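PDB 1IAP: guanine nucleotide exchange factor p115rhogef from Homo sapiens, which probably activates Rho GTPases by promoting nucleotide exchange, and carries an N-terminal RGS-like domain of the kind that engages heterotrimeric G protein alpha subunits. Local coordinates for residues A[31-43]-A[58-71]. Residues are numbered along the deposited sequence; the frame is centred on the assembly and turned at random.
Sequences PGPLLCCLHADML and FYHSFLEKTAVLRV
Phe58 enters helix 32-43 as a knob in the hole formed by Cys36, His39, Ala40 and Leu43. With CG anti to the backbone N (chi1 175°), its ring reaches across to Cys36, whose carbonyl O lies in the ring plane, 3.3 Å from Phe58 CE1. Cys36 SG approaches the same ring obliquely, 3.4 Å from Phe58 CZ, a sulfur-aromatic contact, while Leu43 CD2 packs near Phe58 CB.

One turn on, Phe62 fills the next hole, among Gly32, Leu35, Cys36 and His39. Cys36 CA stands 3.8 Å from the Phe62 ring centroid and almost on the ring normal, a CH-pi contact over the face; the opposite face carries Ser61 CB. The Phe62 edge is turned to the face of His39, the planes at 86° in an offset edge-to-face pair, and His39 NE2 is hydrogen-bonded to Ala180 O in helix 171-187. An alanine in place of Phe62 is likely to open a gap against Cys36 and leave the His39 ring without its edge-to-face partner.

Beyond the helix the chain turns back against the start of helix 32-43, where Leu69 CD1 meets Leu35 CD1 at 3.9 Å. Val71 N then donates to Phe62 O (2.9 Å), and Val71 CG1 lies 3.4 Å from Gly32 C, a close fit made against the bare backbone of the glycine.

The axes of 32-43 and 58-63 run nearly antiparallel (160°) and come within 10.3 Å at closest approach. Phe58 and Phe62 thus act as knobs in holes of helix 32-43, in a buried antiparallel packing of two successive helices of the all-helical RGS-like domain.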
loop_
_atom_site.group_PDB
_atom_site.type_symbol
_atom_site.label_atom_id
_atom_site.label_comp_id
_atom_site.label_asym_id
_atom_site.label_seq_id
_atom_site.Cartn_x
_atom_site.Cartn_y
_atom_site.Cartn_z
ATOM N N PRO A 31 -4.328 -4.571 7.297
ATOM C CA PRO A 31 -3.736 -3.703 6.276
ATOM C C PRO A 31 -2.232 -3.842 6.054
ATOM O O PRO A 31 -1.727 -3.461 4.997
ATOM C CB PRO A 31 -4.090 -2.308 6.788
ATOM C CG PRO A 31 -3.999 -2.480 8.263
ATOM C CD PRO A 31 -4.722 -3.787 8.481
ATOM N N GLY A 32 -1.526 -4.384 7.044
ATOM C CA GLY A 32 -0.080 -4.541 6.956
ATOM C C GLY A 32 0.500 -5.077 5.659
ATOM O O GLY A 32 1.298 -4.395 5.012
ATOM N N PRO A 33 0.114 -6.295 5.242
ATOM C CA PRO A 33 0.599 -6.934 4.015
ATOM C C PRO A 33 0.516 -6.090 2.743
ATOM O O PRO A 33 1.498 -5.976 2.011
ATOM C CB PRO A 33 -0.269 -8.187 3.926
ATOM C CG PRO A 33 -0.470 -8.537 5.365
ATOM C CD PRO A 33 -0.804 -7.193 5.963
ATOM N N LEU A 34 -0.649 -5.510 2.476
ATOM C CA LEU A 34 -0.824 -4.689 1.284
ATOM C C LEU A 34 0.004 -3.411 1.375
ATOM O O LEU A 34 0.665 -3.044 0.420
ATOM C CB LEU A 34 -2.303 -4.335 1.068
ATOM C CG LEU A 34 -2.668 -3.438 -0.129
ATOM C CD1 LEU A 34 -2.193 -4.047 -1.453
ATOM C CD2 LEU A 34 -4.173 -3.223 -0.164
ATOM N N LEU A 35 -0.015 -2.762 2.537
ATOM C CA LEU A 35 0.736 -1.525 2.730
ATOM C C LEU A 35 2.235 -1.765 2.579
ATOM O O LEU A 35 2.954 -0.927 2.039
ATOM C CB LEU A 35 0.431 -0.924 4.101
ATOM C CG LEU A 35 -1.007 -0.435 4.301
ATOM C CD1 LEU A 35 -1.214 -0.025 5.743
ATOM C CD2 LEU A 35 -1.314 0.713 3.343
ATOM N N CYS A 36 2.683 -2.923 3.045
ATOM C CA CYS A 36 4.085 -3.312 2.967
ATOM C C CYS A 36 4.521 -3.439 1.504
ATOM O O CYS A 36 5.558 -2.906 1.104
ATOM C CB CYS A 36 4.291 -4.633 3.714
ATOM S SG CYS A 36 5.949 -5.317 3.596
ATOM N N CYS A 37 3.701 -4.112 0.701
ATOM C CA CYS A 37 3.991 -4.301 -0.715
ATOM C C CYS A 37 4.061 -2.970 -1.461
ATOM O O CYS A 37 4.914 -2.783 -2.327
ATOM C CB CYS A 37 2.934 -5.197 -1.367
ATOM S SG CYS A 37 3.055 -6.951 -0.932
ATOM N N LEU A 38 3.163 -2.048 -1.121
ATOM C CA LEU A 38 3.141 -0.738 -1.771
ATOM C C LEU A 38 4.400 0.061 -1.425
ATOM O O LEU A 38 5.013 0.671 -2.300
ATOM C CB LEU A 38 1.882 0.043 -1.368
ATOM C CG LEU A 38 0.523 -0.582 -1.704
ATOM C CD1 LEU A 38 -0.622 0.314 -1.201
ATOM C CD2 LEU A 38 0.403 -0.801 -3.205
ATOM N N HIS A 39 4.800 0.036 -0.155
ATOM C CA HIS A 39 5.989 0.770 0.269
ATOM C C HIS A 39 7.268 0.163 -0.299
ATOM O O HIS A 39 8.246 0.872 -0.545
ATOM C CB HIS A 39 6.066 0.843 1.791
ATOM C CG HIS A 39 5.111 1.826 2.395
ATOM N ND1 HIS A 39 5.343 2.437 3.606
ATOM C CD2 HIS A 39 3.923 2.304 1.952
ATOM C CE1 HIS A 39 4.338 3.249 3.887
ATOM N NE2 HIS A 39 3.464 3.185 2.898
ATOM N N ALA A 40 7.246 -1.148 -0.517
ATOM C CA ALA A 40 8.395 -1.863 -1.070
ATOM C C ALA A 40 8.595 -1.459 -2.524
ATOM O O ALA A 40 9.725 -1.333 -2.994
ATOM C CB ALA A 40 8.176 -3.360 -0.969
ATOM N N ASP A 41 7.486 -1.249 -3.228
ATOM C CA ASP A 41 7.530 -0.846 -4.623
ATOM C C ASP A 41 8.058 0.583 -4.707
ATOM O O ASP A 41 8.848 0.922 -5.586
ATOM C CB ASP A 41 6.131 -0.920 -5.233
ATOM C CG ASP A 41 6.142 -0.717 -6.732
ATOM O OD1 ASP A 41 6.000 0.439 -7.179
ATOM O OD2 ASP A 41 6.308 -1.717 -7.460
ATOM N N MET A 42 7.593 1.411 -3.778
ATOM C CA MET A 42 7.982 2.810 -3.676
ATOM C C MET A 42 9.488 2.916 -3.428
ATOM O O MET A 42 10.153 3.810 -3.956
ATOM C CB MET A 42 7.187 3.459 -2.537
ATOM C CG MET A 42 7.566 4.880 -2.180
ATOM S SD MET A 42 6.332 5.577 -1.052
ATOM C CE MET A 42 6.707 4.680 0.429
ATOM N N LEU A 43 10.013 1.976 -2.643
ATOM C CA LEU A 43 11.437 1.919 -2.317
ATOM C C LEU A 43 12.272 1.637 -3.560
ATOM O O LEU A 43 13.373 2.171 -3.715
ATOM C CB LEU A 43 11.699 0.823 -1.280
ATOM C CG LEU A 43 11.908 1.238 0.175
ATOM C CD1 LEU A 43 10.771 2.125 0.656
ATOM C CD2 LEU A 43 12.021 -0.008 1.035
ATOM N N PHE A 58 10.759 1.412 6.504
ATOM C CA PHE A 58 10.045 0.213 6.078
ATOM C C PHE A 58 10.264 -0.866 7.134
ATOM O O PHE A 58 9.334 -1.585 7.494
ATOM C CB PHE A 58 10.578 -0.234 4.711
ATOM C CG PHE A 58 10.003 -1.531 4.209
ATOM C CD1 PHE A 58 8.877 -1.535 3.391
ATOM C CD2 PHE A 58 10.630 -2.745 4.494
ATOM C CE1 PHE A 58 8.381 -2.725 2.858
ATOM C CE2 PHE A 58 10.141 -3.943 3.965
ATOM C CZ PHE A 58 9.013 -3.930 3.142
ATOM N N TYR A 59 11.496 -0.960 7.635
ATOM C CA TYR A 59 11.825 -1.931 8.670
ATOM C C TYR A 59 11.029 -1.648 9.939
ATOM O O TYR A 59 10.356 -2.531 10.469
ATOM C CB TYR A 59 13.333 -1.906 8.980
ATOM C CG TYR A 59 13.716 -2.688 10.211
ATOM C CD1 TYR A 59 13.880 -4.073 10.165
ATOM C CD2 TYR A 59 13.880 -2.047 11.442
ATOM C CE1 TYR A 59 14.192 -4.800 11.318
ATOM C CE2 TYR A 59 14.188 -2.759 12.591
ATOM C CZ TYR A 59 14.344 -4.132 12.525
ATOM O OH TYR A 59 14.645 -4.831 13.669
ATOM N N HIS A 60 11.081 -0.401 10.404
ATOM C CA HIS A 60 10.382 -0.021 11.624
ATOM C C HIS A 60 8.860 -0.133 11.545
ATOM O O HIS A 60 8.204 -0.392 12.550
ATOM C CB HIS A 60 10.799 1.387 12.056
ATOM C CG HIS A 60 12.215 1.471 12.537
ATOM N ND1 HIS A 60 12.651 0.832 13.678
ATOM C CD2 HIS A 60 13.300 2.091 12.015
ATOM C CE1 HIS A 60 13.944 1.051 13.837
ATOM N NE2 HIS A 60 14.363 1.811 12.840
ATOM N N SER A 61 8.315 0.029 10.345
ATOM C CA SER A 61 6.873 -0.043 10.134
ATOM C C SER A 61 6.299 -1.442 9.920
ATOM O O SER A 61 5.203 -1.742 10.403
ATOM C CB SER A 61 6.467 0.830 8.939
ATOM O OG SER A 61 6.630 2.209 9.220
ATOM N N PHE A 62 7.041 -2.304 9.222
ATOM C CA PHE A 62 6.526 -3.633 8.900
ATOM C C PHE A 62 7.288 -4.860 9.367
ATOM O O PHE A 62 6.710 -5.952 9.418
ATOM C CB PHE A 62 6.353 -3.757 7.378
ATOM C CG PHE A 62 5.598 -2.622 6.755
ATOM C CD1 PHE A 62 6.266 -1.650 6.019
ATOM C CD2 PHE A 62 4.218 -2.522 6.904
ATOM C CE1 PHE A 62 5.572 -0.587 5.443
ATOM C CE2 PHE A 62 3.517 -1.465 6.334
ATOM C CZ PHE A 62 4.195 -0.496 5.602
ATOM N N LEU A 63 8.562 -4.699 9.711
ATOM C CA LEU A 63 9.374 -5.854 10.094
ATOM C C LEU A 63 9.785 -5.978 11.562
ATOM O O LEU A 63 9.965 -7.090 12.066
ATOM C CB LEU A 63 10.609 -5.927 9.178
ATOM C CG LEU A 63 10.358 -5.716 7.673
ATOM C CD1 LEU A 63 11.671 -5.693 6.886
ATOM C CD2 LEU A 63 9.433 -6.796 7.136
ATOM N N GLU A 64 9.915 -4.853 12.256
ATOM C CA GLU A 64 10.311 -4.871 13.662
ATOM C C GLU A 64 9.253 -5.465 14.597
ATOM O O GLU A 64 8.054 -5.278 14.393
ATOM C CB GLU A 64 10.709 -3.466 14.122
ATOM C CG GLU A 64 11.219 -3.411 15.549
ATOM C CD GLU A 64 11.952 -2.128 15.846
ATOM O OE1 GLU A 64 11.344 -1.044 15.705
ATOM O OE2 GLU A 64 13.141 -2.208 16.221
ATOM N N LYS A 65 9.722 -6.156 15.635
ATOM C CA LYS A 65 8.873 -6.813 16.631
ATOM C C LYS A 65 7.673 -6.014 17.143
ATOM O O LYS A 65 6.554 -6.528 17.192
ATOM C CB LYS A 65 9.724 -7.256 17.826
ATOM C CG LYS A 65 8.958 -8.005 18.911
ATOM C CD LYS A 65 9.758 -8.089 20.211
ATOM C CE LYS A 65 11.106 -8.767 20.006
ATOM N NZ LYS A 65 11.903 -8.827 21.266
ATOM N N THR A 66 7.901 -4.765 17.532
ATOM C CA THR A 66 6.818 -3.937 18.065
ATOM C C THR A 66 6.010 -3.164 17.024
ATOM O O THR A 66 5.082 -2.442 17.385
ATOM C CB THR A 66 7.343 -2.924 19.114
ATOM O OG1 THR A 66 8.196 -1.965 18.473
ATOM C CG2 THR A 66 8.119 -3.636 20.213
ATOM N N ALA A 67 6.361 -3.304 15.744
ATOM C CA ALA A 67 5.657 -2.596 14.671
ATOM C C ALA A 67 4.158 -2.857 14.668
ATOM O O ALA A 67 3.716 -4.004 14.640
ATOM C CB ALA A 67 6.253 -2.947 13.323
ATOM N N VAL A 68 3.382 -1.779 14.685
ATOM C CA VAL A 68 1.926 -1.871 14.696
ATOM C C VAL A 68 1.407 -2.567 13.444
ATOM O O VAL A 68 0.394 -3.264 13.487
ATOM C CB VAL A 68 1.270 -0.479 14.767
ATOM C CG1 VAL A 68 -0.120 -0.593 15.366
ATOM C CG2 VAL A 68 2.140 0.482 15.560
ATOM N N LEU A 69 2.116 -2.380 12.335
ATOM C CA LEU A 69 1.726 -2.971 11.061
ATOM C C LEU A 69 2.636 -4.135 10.686
ATOM O O LEU A 69 2.808 -4.438 9.507
ATOM C CB LEU A 69 1.765 -1.910 9.955
ATOM C CG LEU A 69 0.890 -0.660 10.081
ATOM C CD1 LEU A 69 1.157 0.238 8.889
ATOM C CD2 LEU A 69 -0.587 -1.023 10.153
ATOM N N ARG A 70 3.180 -4.811 11.695
ATOM C CA ARG A 70 4.081 -5.930 11.456
ATOM C C ARG A 70 3.454 -6.998 10.577
ATOM O O ARG A 70 2.324 -7.431 10.815
ATOM C CB ARG A 70 4.540 -6.562 12.771
ATOM C CG ARG A 70 5.690 -7.551 12.594
ATOM C CD ARG A 70 6.232 -8.026 13.937
ATOM N NE ARG A 70 7.609 -8.498 13.817
ATOM C CZ ARG A 70 7.982 -9.772 13.890
ATOM N NH1 ARG A 70 7.081 -10.726 14.088
ATOM N NH2 ARG A 70 9.260 -10.092 13.740
ATOM N N VAL A 71 4.180 -7.366 9.527
ATOM C CA VAL A 71 3.738 -8.397 8.600
ATOM C C VAL A 71 4.515 -9.669 8.938
ATOM O O VAL A 71 5.564 -9.603 9.581
ATOM C CB VAL A 71 4.033 -8.004 7.125
ATOM C CG1 VAL A 71 3.326 -6.702 6.763
ATOM C CG2 VAL A 71 5.534 -7.874 6.889
#